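Local coordinates for pyridine synthase TbtD (Thermobispora bispora, PDB 5WA4), which probably forms the pyridine core of the thiopeptide thiomuracin by a [4+2] aza-cycloaddition, and binds an N-terminal leader peptide fragment, at residues D24-G29 with P54-Y59; F34-A39 with R72-H77; A44-H49 with P149-A154; G81-R86 with N121-E126. All coordinates share one frame; numbering follows the deposited sequence.

Interaction 1. Residues D24-G29 with P54-Y59; sequences DLILDG and PHLRIY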
loop_
_atom_site.group_PDB
_atom_site.type_symbol
_atom_site.label_atom_id
_atom_site.label_comp_id
_atom_site.label_asym_id
_atom_site.label_seq_id
_atom_site.Cartn_x
_atom_site.Cartn_y
_atom_site.Cartn_z
ATOM N N ASP E 24 -19.269 18.635 -39.233
ATOM C CA ASP E 24 -19.523 19.196 -40.561
ATOM C C ASP E 24 -18.259 19.217 -41.390
ATOM O O ASP E 24 -18.296 18.933 -42.587
ATOM C CB ASP E 24 -20.106 20.618 -40.475
ATOM C CG ASP E 24 -21.631 20.635 -40.326
ATOM O OD1 ASP E 24 -22.328 19.770 -40.922
ATOM O OD2 ASP E 24 -22.117 21.529 -39.596
ATOM N N LEU E 25 -17.148 19.573 -40.754
ATOM C CA LEU E 25 -15.850 19.536 -41.418
ATOM C C LEU E 25 -15.553 18.128 -41.904
ATOM O O LEU E 25 -14.956 17.936 -42.965
ATOM C CB LEU E 25 -14.743 20.017 -40.478
ATOM C CG LEU E 25 -13.288 19.678 -40.837
ATOM C CD1 LEU E 25 -12.843 20.301 -42.144
ATOM C CD2 LEU E 25 -12.384 20.134 -39.724
ATOM N N ILE E 26 -15.976 17.147 -41.113
ATOM C CA ILE E 26 -15.796 15.747 -41.465
ATOM C C ILE E 26 -16.522 15.474 -42.775
ATOM O O ILE E 26 -15.888 15.109 -43.771
ATOM C CB ILE E 26 -16.299 14.798 -40.324
ATOM C CG1 ILE E 26 -15.251 14.700 -39.210
ATOM C CG2 ILE E 26 -16.623 13.400 -40.841
ATOM C CD1 ILE E 26 -15.756 14.009 -37.972
ATOM N N LEU E 27 -17.831 15.711 -42.786
ATOM C CA LEU E 27 -18.685 15.318 -43.901
ATOM C C LEU E 27 -18.557 16.181 -45.160
ATOM O O LEU E 27 -18.738 15.676 -46.263
ATOM C CB LEU E 27 -20.141 15.321 -43.445
ATOM C CG LEU E 27 -20.449 14.401 -42.272
ATOM C CD1 LEU E 27 -21.920 14.479 -41.876
ATOM C CD2 LEU E 27 -20.061 12.995 -42.646
ATOM N N ASP E 28 -18.268 17.471 -44.999
ATOM C CA ASP E 28 -18.363 18.430 -46.110
ATOM C C ASP E 28 -17.005 18.857 -46.642
ATOM O O ASP E 28 -16.900 19.414 -47.735
ATOM C CB ASP E 28 -19.138 19.688 -45.687
ATOM C CG ASP E 28 -20.594 19.403 -45.331
ATOM O OD1 ASP E 28 -21.086 18.289 -45.631
ATOM O OD2 ASP E 28 -21.249 20.313 -44.760
ATOM N N GLY E 29 -15.967 18.625 -45.850
ATOM C CA GLY E 29 -14.618 18.954 -46.263
ATOM C C GLY E 29 -13.733 17.727 -46.378
ATOM O O GLY E 29 -13.069 17.535 -47.395
ATOM N N PRO E 54 -8.752 22.332 -30.649
ATOM C CA PRO E 54 -9.596 21.276 -31.213
ATOM C C PRO E 54 -9.266 21.131 -32.675
ATOM O O PRO E 54 -9.351 22.132 -33.382
ATOM C CB PRO E 54 -11.024 21.812 -31.031
ATOM C CG PRO E 54 -10.915 22.829 -29.991
ATOM C CD PRO E 54 -9.568 23.448 -30.144
ATOM N N HIS E 55 -8.850 19.951 -33.119
ATOM C CA HIS E 55 -8.463 19.808 -34.513
ATOM C C HIS E 55 -8.661 18.420 -35.007
ATOM O O HIS E 55 -9.155 17.564 -34.284
ATOM C CB HIS E 55 -7.013 20.209 -34.734
ATOM C CG HIS E 55 -6.026 19.332 -34.038
ATOM N ND1 HIS E 55 -5.455 19.672 -32.830
ATOM C CD2 HIS E 55 -5.474 18.147 -34.396
ATOM C CE1 HIS E 55 -4.612 18.724 -32.462
ATOM N NE2 HIS E 55 -4.599 17.792 -33.396
ATOM N N LEU E 56 -8.299 18.218 -36.267
ATOM C CA LEU E 56 -8.383 16.918 -36.894
ATOM C C LEU E 56 -7.007 16.506 -37.318
ATOM O O LEU E 56 -6.213 17.336 -37.762
ATOM C CB LEU E 56 -9.321 16.916 -38.102
ATOM C CG LEU E 56 -10.806 16.816 -37.773
ATOM C CD1 LEU E 56 -11.619 16.296 -38.964
ATOM C CD2 LEU E 56 -10.987 15.935 -36.534
ATOM N N ARG E 57 -6.729 15.217 -37.156
ATOM C CA ARG E 57 -5.485 14.635 -37.629
ATOM C C ARG E 57 -5.832 13.745 -38.801
ATOM O O ARG E 57 -6.613 12.795 -38.642
ATOM C CB ARG E 57 -4.782 13.862 -36.506
ATOM C CG ARG E 57 -3.566 14.575 -35.964
ATOM C CD ARG E 57 -3.743 15.108 -34.556
ATOM N NE ARG E 57 -3.352 14.164 -33.512
ATOM C CZ ARG E 57 -2.468 14.403 -32.538
ATOM N NH1 ARG E 57 -1.819 15.557 -32.454
ATOM N NH2 ARG E 57 -2.207 13.455 -31.655
ATOM N N ILE E 58 -5.305 14.068 -39.984
ATOM C CA ILE E 58 -5.537 13.204 -41.150
ATOM C C ILE E 58 -4.319 12.308 -41.467
ATOM O O ILE E 58 -3.173 12.774 -41.564
ATOM C CB ILE E 58 -5.913 14.022 -42.412
ATOM C CG1 ILE E 58 -7.280 14.690 -42.226
ATOM C CG2 ILE E 58 -5.973 13.118 -43.646
ATOM C CD1 ILE E 58 -7.490 15.860 -43.123
ATOM N N TYR E 59 -4.587 11.015 -41.614
ATOM C CA TYR E 59 -3.548 10.067 -41.984
ATOM C C TYR E 59 -3.874 9.454 -43.335
ATOM O O TYR E 59 -4.953 8.904 -43.510
ATOM C CB TYR E 59 -3.422 8.970 -40.925
ATOM C CG TYR E 59 -3.128 9.482 -39.528
ATOM C CD1 TYR E 59 -1.830 9.771 -39.129
ATOM C CD2 TYR E 59 -4.158 9.691 -38.616
ATOM C CE1 TYR E 59 -1.568 10.241 -37.851
ATOM C CE2 TYR E 59 -3.910 10.159 -37.344
ATOM C CZ TYR E 59 -2.617 10.432 -36.962
ATOM O OH TYR E 59 -2.378 10.898 -35.686
#

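Interaction 2. Residues F34-A39 with R72-H77; sequences FAAFAA and RPAIEH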
loop_
_atom_site.group_PDB
_atom_site.type_symbol
_atom_site.label_atom_id
_atom_site.label_comp_id
_atom_site.label_asym_id
_atom_site.label_seq_id
_atom_site.Cartn_x
_atom_site.Cartn_y
_atom_site.Cartn_z
ATOM N N PHE E 34 -11.282 12.713 -49.515
ATOM C CA PHE E 34 -10.921 11.301 -49.443
ATOM C C PHE E 34 -11.413 10.538 -50.660
ATOM O O PHE E 34 -10.711 9.662 -51.170
ATOM C CB PHE E 34 -11.487 10.645 -48.174
ATOM C CG PHE E 34 -10.610 10.789 -46.953
ATOM C CD1 PHE E 34 -9.677 11.816 -46.855
ATOM C CD2 PHE E 34 -10.732 9.895 -45.898
ATOM C CE1 PHE E 34 -8.873 11.946 -45.724
ATOM C CE2 PHE E 34 -9.940 10.016 -44.768
ATOM C CZ PHE E 34 -9.003 11.043 -44.676
ATOM N N ALA E 35 -12.627 10.850 -51.112
ATOM C CA ALA E 35 -13.173 10.209 -52.309
ATOM C C ALA E 35 -12.378 10.660 -53.540
ATOM O O ALA E 35 -12.164 9.882 -54.483
ATOM C CB ALA E 35 -14.648 10.529 -52.468
ATOM N N ALA E 36 -11.917 11.912 -53.489
ATOM C CA ALA E 36 -11.175 12.547 -54.575
ATOM C C ALA E 36 -9.878 11.828 -54.937
ATOM O O ALA E 36 -9.365 12.005 -56.040
ATOM C CB ALA E 36 -10.872 13.983 -54.216
ATOM N N PHE E 37 -9.332 11.044 -54.012
ATOM C CA PHE E 37 -8.140 10.256 -54.319
ATOM C C PHE E 37 -8.277 8.781 -53.898
ATOM O O PHE E 37 -7.276 8.107 -53.665
ATOM C CB PHE E 37 -6.902 10.882 -53.665
ATOM C CG PHE E 37 -7.005 11.040 -52.169
ATOM C CD1 PHE E 37 -6.927 9.930 -51.320
ATOM C CD2 PHE E 37 -7.118 12.297 -51.600
ATOM C CE1 PHE E 37 -7.012 10.069 -49.945
ATOM C CE2 PHE E 37 -7.195 12.445 -50.216
ATOM C CZ PHE E 37 -7.140 11.329 -49.390
ATOM N N ALA E 38 -9.512 8.291 -53.818
ATOM C CA ALA E 38 -9.798 6.949 -53.287
ATOM C C ALA E 38 -9.509 5.777 -54.244
ATOM O O ALA E 38 -9.570 4.622 -53.837
ATOM C CB ALA E 38 -11.252 6.878 -52.835
ATOM N N ALA E 39 -9.234 6.059 -55.512
ATOM C CA ALA E 39 -8.746 5.022 -56.412
ATOM C C ALA E 39 -7.246 4.834 -56.180
ATOM O O ALA E 39 -6.717 3.723 -56.282
ATOM C CB ALA E 39 -9.025 5.381 -57.860
ATOM N N ARG E 72 -2.211 15.545 -51.668
ATOM C CA ARG E 72 -2.045 16.879 -51.067
ATOM C C ARG E 72 -2.893 17.959 -51.745
ATOM O O ARG E 72 -3.367 18.871 -51.061
ATOM C CB ARG E 72 -0.577 17.325 -51.069
ATOM C CG ARG E 72 -0.335 18.693 -50.408
ATOM C CD ARG E 72 1.065 19.261 -50.702
ATOM N NE ARG E 72 2.108 18.771 -49.787
ATOM C CZ ARG E 72 2.438 19.342 -48.626
ATOM N NH1 ARG E 72 1.812 20.432 -48.204
ATOM N NH2 ARG E 72 3.399 18.816 -47.875
ATOM N N PRO E 73 -3.065 17.885 -53.088
ATOM C CA PRO E 73 -3.972 18.831 -53.758
ATOM C C PRO E 73 -5.448 18.694 -53.396
ATOM O O PRO E 73 -6.120 19.709 -53.181
ATOM C CB PRO E 73 -3.768 18.507 -55.240
ATOM C CG PRO E 73 -2.376 18.017 -55.317
ATOM C CD PRO E 73 -2.182 17.221 -54.068
ATOM N N ALA E 74 -5.945 17.462 -53.342
ATOM C CA ALA E 74 -7.359 17.219 -53.047
ATOM C C ALA E 74 -7.702 17.629 -51.613
ATOM O O ALA E 74 -8.865 17.866 -51.281
ATOM C CB ALA E 74 -7.713 15.743 -53.288
ATOM N N ILE E 75 -6.678 17.707 -50.767
ATOM C CA ILE E 75 -6.844 18.180 -49.401
ATOM C C ILE E 75 -6.911 19.702 -49.396
ATOM O O ILE E 75 -7.870 20.270 -48.884
ATOM C CB ILE E 75 -5.704 17.659 -48.481
ATOM C CG1 ILE E 75 -6.090 16.284 -47.924
ATOM C CG2 ILE E 75 -5.400 18.627 -47.334
ATOM C CD1 ILE E 75 -4.909 15.443 -47.466
ATOM N N GLU E 76 -5.922 20.364 -49.992
ATOM C CA GLU E 76 -5.916 21.823 -50.015
ATOM C C GLU E 76 -7.105 22.392 -50.801
ATOM O O GLU E 76 -7.646 23.438 -50.448
ATOM C CB GLU E 76 -4.605 22.347 -50.592
ATOM C CG GLU E 76 -4.595 23.855 -50.855
ATOM C CD GLU E 76 -5.137 24.682 -49.691
ATOM O OE1 GLU E 76 -4.785 24.372 -48.531
ATOM O OE2 GLU E 76 -5.928 25.631 -49.940
ATOM N N HIS E 77 -7.541 21.702 -51.847
ATOM C CA HIS E 77 -8.669 22.222 -52.610
ATOM C C HIS E 77 -10.010 21.977 -51.902
ATOM O O HIS E 77 -10.771 22.921 -51.669
ATOM C CB HIS E 77 -8.701 21.625 -54.025
ATOM C CG HIS E 77 -9.771 22.206 -54.902
ATOM N ND1 HIS E 77 -9.905 23.563 -55.115
ATOM C CD2 HIS E 77 -10.753 21.614 -55.623
ATOM C CE1 HIS E 77 -10.928 23.780 -55.924
ATOM N NE2 HIS E 77 -11.457 22.615 -56.249
#

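Interaction 3. Residues A44-H49 with P149-A154; sequences AYFLRH and PSVYHA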
loop_
_atom_site.group_PDB
_atom_site.type_symbol
_atom_site.label_atom_id
_atom_site.label_comp_id
_atom_site.label_asym_id
_atom_site.label_seq_id
_atom_site.Cartn_x
_atom_site.Cartn_y
_atom_site.Cartn_z
ATOM N N ALA E 44 -6.984 5.564 -45.825
ATOM C CA ALA E 44 -6.984 6.812 -45.089
ATOM C C ALA E 44 -7.873 6.748 -43.846
ATOM O O ALA E 44 -8.777 5.902 -43.742
ATOM C CB ALA E 44 -7.419 7.936 -45.994
ATOM N N TYR E 45 -7.584 7.638 -42.898
ATOM C CA TYR E 45 -8.427 7.821 -41.726
ATOM C C TYR E 45 -8.099 9.138 -41.035
ATOM O O TYR E 45 -7.049 9.750 -41.282
ATOM C CB TYR E 45 -8.296 6.632 -40.751
ATOM C CG TYR E 45 -7.036 6.567 -39.898
ATOM C CD1 TYR E 45 -5.867 5.986 -40.383
ATOM C CD2 TYR E 45 -7.033 7.029 -38.584
ATOM C CE1 TYR E 45 -4.713 5.895 -39.588
ATOM C CE2 TYR E 45 -5.883 6.938 -37.782
ATOM C CZ TYR E 45 -4.726 6.369 -38.292
ATOM O OH TYR E 45 -3.592 6.273 -37.507
ATOM N N PHE E 46 -9.020 9.583 -40.185
ATOM C CA PHE E 46 -8.839 10.827 -39.455
ATOM C C PHE E 46 -9.111 10.589 -37.979
ATOM O O PHE E 46 -9.830 9.653 -37.615
ATOM C CB PHE E 46 -9.748 11.952 -40.018
ATOM C CG PHE E 46 -11.187 11.536 -40.221
ATOM C CD1 PHE E 46 -12.131 11.754 -39.242
ATOM C CD2 PHE E 46 -11.585 10.905 -41.391
ATOM C CE1 PHE E 46 -13.443 11.364 -39.425
ATOM C CE2 PHE E 46 -12.905 10.507 -41.579
ATOM C CZ PHE E 46 -13.829 10.735 -40.595
ATOM N N LEU E 47 -8.518 11.436 -37.141
ATOM C CA LEU E 47 -8.800 11.452 -35.712
ATOM C C LEU E 47 -9.017 12.879 -35.166
ATOM O O LEU E 47 -8.416 13.855 -35.669
ATOM C CB LEU E 47 -7.650 10.799 -34.946
ATOM C CG LEU E 47 -7.295 9.345 -35.254
ATOM C CD1 LEU E 47 -5.936 9.018 -34.671
ATOM C CD2 LEU E 47 -8.366 8.395 -34.736
ATOM N N ARG E 48 -9.847 12.997 -34.126
ATOM C CA ARG E 48 -9.920 14.249 -33.372
ATOM C C ARG E 48 -8.896 14.269 -32.257
ATOM O O ARG E 48 -8.606 13.232 -31.664
ATOM C CB ARG E 48 -11.301 14.452 -32.764
ATOM C CG ARG E 48 -12.416 14.131 -33.687
ATOM C CD ARG E 48 -13.698 14.100 -32.946
ATOM N NE ARG E 48 -14.800 13.745 -33.831
ATOM C CZ ARG E 48 -16.000 14.320 -33.798
ATOM N NH1 ARG E 48 -16.220 15.311 -32.957
ATOM N NH2 ARG E 48 -16.973 13.920 -34.615
ATOM N N HIS E 49 -8.374 15.450 -31.961
ATOM C CA HIS E 49 -7.510 15.660 -30.808
ATOM C C HIS E 49 -7.569 17.128 -30.304
ATOM O O HIS E 49 -7.923 18.042 -31.058
ATOM C CB HIS E 49 -6.060 15.293 -31.140
ATOM C CG HIS E 49 -5.227 15.010 -29.931
ATOM N ND1 HIS E 49 -4.474 15.979 -29.303
ATOM C CD2 HIS E 49 -5.047 13.871 -29.217
ATOM C CE1 HIS E 49 -3.858 15.447 -28.259
ATOM N NE2 HIS E 49 -4.187 14.169 -28.187
ATOM N N PRO E 149 -16.385 4.467 -43.210
ATOM C CA PRO E 149 -17.779 4.630 -43.655
ATOM C C PRO E 149 -18.785 4.421 -42.531
ATOM O O PRO E 149 -19.949 4.791 -42.684
ATOM C CB PRO E 149 -17.945 3.545 -44.740
ATOM C CG PRO E 149 -16.816 2.596 -44.533
ATOM C CD PRO E 149 -15.689 3.415 -43.972
ATOM N N SER E 150 -18.359 3.827 -41.424
ATOM C CA SER E 150 -19.251 3.700 -40.280
ATOM C C SER E 150 -19.328 5.030 -39.533
ATOM O O SER E 150 -20.291 5.295 -38.789
ATOM C CB SER E 150 -18.798 2.580 -39.337
ATOM O OG SER E 150 -19.366 1.348 -39.721
ATOM N N VAL E 151 -18.307 5.860 -39.736
ATOM C CA VAL E 151 -18.300 7.182 -39.151
ATOM C C VAL E 151 -19.336 8.052 -39.860
ATOM O O VAL E 151 -20.279 8.532 -39.218
ATOM C CB VAL E 151 -16.928 7.819 -39.223
ATOM C CG1 VAL E 151 -16.976 9.231 -38.708
ATOM C CG2 VAL E 151 -15.965 7.014 -38.386
ATOM N N TYR E 152 -19.167 8.227 -41.174
ATOM C CA TYR E 152 -20.072 9.028 -42.002
ATOM C C TYR E 152 -21.551 8.695 -41.779
ATOM O O TYR E 152 -22.374 9.577 -41.489
ATOM C CB TYR E 152 -19.738 8.844 -43.468
ATOM C CG TYR E 152 -18.318 9.186 -43.822
ATOM C CD1 TYR E 152 -17.713 10.315 -43.305
ATOM C CD2 TYR E 152 -17.576 8.377 -44.685
ATOM C CE1 TYR E 152 -16.404 10.638 -43.631
ATOM C CE2 TYR E 152 -16.263 8.699 -45.024
ATOM C CZ TYR E 152 -15.688 9.828 -44.487
ATOM O OH TYR E 152 -14.401 10.172 -44.801
ATOM N N HIS E 153 -21.867 7.411 -41.908
ATOM C CA HIS E 153 -23.205 6.892 -41.640
ATOM C C HIS E 153 -23.720 7.379 -40.288
ATOM O O HIS E 153 -24.835 7.888 -40.196
ATOM C CB HIS E 153 -23.191 5.365 -41.688
ATOM C CG HIS E 153 -24.550 4.736 -41.677
ATOM N ND1 HIS E 153 -25.213 4.413 -40.510
ATOM C CD2 HIS E 153 -25.352 4.328 -42.689
ATOM C CE1 HIS E 153 -26.368 3.843 -40.805
ATOM N NE2 HIS E 153 -26.479 3.781 -42.121
ATOM N N ALA E 154 -22.899 7.250 -39.251
ATOM C CA ALA E 154 -23.280 7.694 -37.916
ATOM C C ALA E 154 -23.436 9.220 -37.842
ATOM O O ALA E 154 -24.369 9.726 -37.208
ATOM C CB ALA E 154 -22.268 7.220 -36.902
#

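Interaction 4. Residues G81-R86 with N121-E126; sequences GYLRAR and NTIHAE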
loop_
_atom_site.group_PDB
_atom_site.type_symbol
_atom_site.label_atom_id
_atom_site.label_comp_id
_atom_site.label_asym_id
_atom_site.label_seq_id
_atom_site.Cartn_x
_atom_site.Cartn_y
_atom_site.Cartn_z
ATOM N N GLY E 81 -11.291 24.426 -49.213
ATOM C CA GLY E 81 -12.549 24.938 -49.719
ATOM C C GLY E 81 -13.626 25.019 -48.658
ATOM O O GLY E 81 -14.440 25.950 -48.656
ATOM N N TYR E 82 -13.648 24.040 -47.757
ATOM C CA TYR E 82 -14.579 24.083 -46.638
ATOM C C TYR E 82 -14.207 25.222 -45.705
ATOM O O TYR E 82 -15.073 25.964 -45.230
ATOM C CB TYR E 82 -14.591 22.762 -45.874
ATOM C CG TYR E 82 -15.486 22.773 -44.652
ATOM C CD1 TYR E 82 -15.033 23.264 -43.426
ATOM C CD2 TYR E 82 -16.787 22.295 -44.721
ATOM C CE1 TYR E 82 -15.852 23.278 -42.316
ATOM C CE2 TYR E 82 -17.616 22.307 -43.608
ATOM C CZ TYR E 82 -17.144 22.800 -42.412
ATOM O OH TYR E 82 -17.964 22.808 -41.311
ATOM N N LEU E 83 -12.909 25.352 -45.450
ATOM C CA LEU E 83 -12.393 26.313 -44.479
ATOM C C LEU E 83 -12.763 27.745 -44.827
ATOM O O LEU E 83 -13.045 28.548 -43.945
ATOM C CB LEU E 83 -10.872 26.152 -44.357
ATOM C CG LEU E 83 -10.398 25.219 -43.229
ATOM C CD1 LEU E 83 -11.171 23.923 -43.217
ATOM C CD2 LEU E 83 -8.929 24.894 -43.431
ATOM N N ARG E 84 -12.784 28.052 -46.117
ATOM C CA ARG E 84 -13.168 29.379 -46.577
ATOM C C ARG E 84 -14.684 29.554 -46.457
ATOM O O ARG E 84 -15.168 30.609 -46.049
ATOM C CB ARG E 84 -12.712 29.591 -48.020
ATOM C CG ARG E 84 -11.834 30.822 -48.230
ATOM C CD ARG E 84 -10.381 30.424 -48.541
ATOM N NE ARG E 84 -10.324 29.395 -49.580
ATOM C CZ ARG E 84 -9.234 28.708 -49.914
ATOM N NH1 ARG E 84 -8.068 28.952 -49.317
ATOM N NH2 ARG E 84 -9.310 27.791 -50.872
ATOM N N ALA E 85 -15.419 28.495 -46.788
ATOM C CA ALA E 85 -16.876 28.532 -46.859
ATOM C C ALA E 85 -17.589 28.556 -45.498
ATOM O O ALA E 85 -18.640 29.172 -45.371
ATOM C CB ALA E 85 -17.373 27.347 -47.678
ATOM N N ARG E 86 -17.046 27.867 -44.495
ATOM C CA ARG E 86 -17.667 27.830 -43.169
ATOM C C ARG E 86 -16.639 27.966 -42.037
ATOM O O ARG E 86 -16.584 27.117 -41.147
ATOM C CB ARG E 86 -18.463 26.529 -42.978
ATOM C CG ARG E 86 -19.560 26.280 -44.023
ATOM C CD ARG E 86 -20.976 26.340 -43.429
ATOM N NE ARG E 86 -21.489 25.051 -42.960
ATOM C CZ ARG E 86 -22.017 24.850 -41.753
ATOM N NH1 ARG E 86 -22.080 25.849 -40.886
ATOM N NH2 ARG E 86 -22.470 23.652 -41.405
ATOM N N ASN E 121 -8.473 27.475 -38.418
ATOM C CA ASN E 121 -8.835 27.345 -39.827
ATOM C C ASN E 121 -7.677 27.163 -40.810
ATOM O O ASN E 121 -7.893 27.271 -42.018
ATOM C CB ASN E 121 -9.657 28.565 -40.266
ATOM C CG ASN E 121 -10.887 28.766 -39.425
ATOM O OD1 ASN E 121 -11.863 28.026 -39.551
ATOM N ND2 ASN E 121 -10.853 29.776 -38.558
ATOM N N THR E 122 -6.466 26.899 -40.315
ATOM C CA THR E 122 -5.333 26.585 -41.198
ATOM C C THR E 122 -5.125 25.081 -41.416
ATOM O O THR E 122 -5.630 24.257 -40.657
ATOM C CB THR E 122 -4.010 27.161 -40.663
ATOM O OG1 THR E 122 -3.782 26.685 -39.332
ATOM C CG2 THR E 122 -4.052 28.664 -40.654
ATOM N N ILE E 123 -4.366 24.744 -42.459
ATOM C CA ILE E 123 -3.986 23.369 -42.780
ATOM C C ILE E 123 -2.479 23.237 -42.785
ATOM O O ILE E 123 -1.798 23.932 -43.532
ATOM C CB ILE E 123 -4.520 22.919 -44.157
ATOM C CG1 ILE E 123 -6.018 22.636 -44.080
ATOM C CG2 ILE E 123 -3.771 21.691 -44.641
ATOM C CD1 ILE E 123 -6.643 22.250 -45.407
ATOM N N HIS E 124 -1.953 22.348 -41.952
ATOM C CA HIS E 124 -0.515 22.127 -41.908
ATOM C C HIS E 124 -0.207 20.681 -42.281
ATOM O O HIS E 124 -0.845 19.747 -41.783
ATOM C CB HIS E 124 0.043 22.454 -40.525
ATOM C CG HIS E 124 -0.338 23.808 -40.024
ATOM N ND1 HIS E 124 0.465 24.919 -40.195
ATOM C CD2 HIS E 124 -1.440 24.236 -39.363
ATOM C CE1 HIS E 124 -0.125 25.971 -39.655
ATOM N NE2 HIS E 124 -1.282 25.585 -39.143
ATOM N N ALA E 125 0.747 20.507 -43.188
ATOM C CA ALA E 125 1.252 19.189 -43.528
ATOM C C ALA E 125 2.343 18.861 -42.517
ATOM O O ALA E 125 3.258 19.667 -42.318
ATOM C CB ALA E 125 1.782 19.158 -44.954
ATOM N N GLU E 126 2.230 17.704 -41.861
ATOM C CA GLU E 126 3.073 17.399 -40.702
ATOM C C GLU E 126 4.126 16.337 -41.006
ATOM O O GLU E 126 4.966 16.018 -40.160
ATOM C CB GLU E 126 2.212 16.968 -39.493
ATOM C CG GLU E 126 1.518 18.135 -38.739
ATOM C CD GLU E 126 0.822 17.707 -37.449
ATOM O OE1 GLU E 126 0.520 16.509 -37.285
ATOM O OE2 GLU E 126 0.587 18.569 -36.582
#

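Interaction 1. Residues D24-G29 with P54-Y59
With CG of L25 swung opposite its own backbone N (chi1 163°) and CG of L56 lying beside its backbone N (chi1 -80°), the two leucines extend toward each other until their methyl groups meet tip to tip. They join helix 22-35 to strand 55-62 in a ferredoxin-like beta-alpha-beta-beta-alpha-beta unit, an assignment supported by the antiparallel strand order 44-49, 55-62, 9-16, 123-128. CA atoms of I26 and L56 are 8.8 Å apart, so helix and strand stay at a distance that only side chains bridge. L25 supplies the branch tip CD2, whose two partners on L56 are CD1 and, at 4.2 Å, CG. I26 makes a different approach: its side chain crosses that of L56 at about a right angle and uses the CG1 methylene along its length. All three touching residues are buried, and no hydrogen bond passes between the segments. Around them, V15 and L83 pack against L25, while F46 and L155 pack against I26, so the contact belongs to a larger apolar layer between the sheet and the surrounding helices. The backbone of L56 is bonded to V15 of the neighbouring strand 9-16, and its CB is directed toward the helix. One methyl receives both helix residues: L56 CD1 lies 4.0 Å from L25 CD2 and 4.0 Å from I26 CG1.

Interaction 2. Residues F34-A39 with R72-H77
A74 meets A36 and F37 through a single methyl group, and this is where the packing between the turn A35-A38 that follows helix 22-35 and helix 64-85 is tight. A36 CB and A74 CB are 3.7 Å apart, and the CA atoms of the two alanines come within 6.2 Å, a spacing that such small side chains permit. F37 adds its ring edge: CD2 lies 3.9 Å from A74 CB, which sits in the plane of the ring, so this is edge packing and not a CH-pi contact. With CB of F37 directed toward helix 64-85, a CG set between the backbone N and the carbonyl carbon (chi1 57°) brings that CD2 edge against A74. The ring is buried, with F34 O over the rim of one face and V60, V70 and V71 around it. The type I turn, with A38 N bonded to A35 O, presents A36 and F37 side by side. The solvent side is looser: A36 is itself exposed, and A74 is partly so. Helices 22-35 and 64-85 are the two of the ferredoxin-like unit. With no hydrogen bond or ion pair between the segments, the contact rests on dispersion and burial of apolar surface, without a directional bond.

Interaction 3. Residues A44-H49 with P149-A154
The hydroxyl oxygen of Y152 reaches the edge of the F46 ring, near its plane, with Y152 OH 3.6 Å from F46 CE2. On the same oxygen, F34 CD2 comes within 3.8 Å of Y152 OH. Both neighbours are ring carbons, so these are packing contacts. Y152 CE1 lies 4.0 Å from F46 CZ, the two side chains crossing obliquely. V151 of the helix comes from the direction opposite to F46: its CG1, anti to the backbone N (chi1 176°), stops 4.0 Å from F46 CZ. Strand 44-49 is an outermost strand of the ferredoxin-like sheet within this chain, and helix 135-159, which follows the last strand of that sheet, packs here against the side where I26 also touches F46. The F46 ring has a cation-pi partner in R327, and Y152 has one in R31, so charged groups border this largely buried cluster. Farther along the strand, R48 NH2 forms a salt bridge with D23 OD1.

Interaction 4. Residues G81-R86 with N121-E126
Apolar packing centres on L83, whose CD2 methyl reaches from helix 64-85 to I123 at the start of strand 123-128. It lies 3.7 Å from I123 CG1 and 4.0 Å from I123 CD1, both on the branch that sits beside the backbone N of I123 (chi1 -75°). L25 of helix 22-35 also packs on L83, tying it into the helix side of the ferredoxin-like sheet. A second kind of contact sets carbon against a carbonyl: L83 CG stands 3.5 Å from N121 O, and the CA atoms of L83 and N121 are 5.9 Å apart. The approach of CD2 to that oxygen is doubtful in detail at this resolution. Hydrogen bonds do not cross between the segments; they fix the strand side. H124 NE2 donates to T122 OG1 at 2.7 Å, with the oxygen tilted 33° from the imidazole plane, and T122 OG1 is also bonded to P119 O. N121 OD1 is bonded to S88 N, and the backbone of T122 to D16, so the approach to the strand is held by both bonds. Between the two segments, then, the direct contact is apolar and non-directional, while the N121-S88 bond adds a polar tie beside it.

How the interactions relate
From the N terminus, helix 22-35 enters interaction 1, which closes a loop of 24 residues on reaching strand 55-62. Interaction 2 starts where that helix runs out into a turn and closes on helix 64-85, so it crosses interaction 1. Interaction 3 starts on strand 44-49 and closes on helix 135-159 after 99 intervening residues, crossing both. Interaction 4 runs in series after interactions 1 and 2 and falls wholly within the span of interaction 3. Helix 64-85 thus joins that turn to strand 123-128, while helix 135-159, which follows strand 123-128, packs through 149-154 on the other outermost strand, 44-49. A D24-R86 salt bridge links interactions 1 and 4.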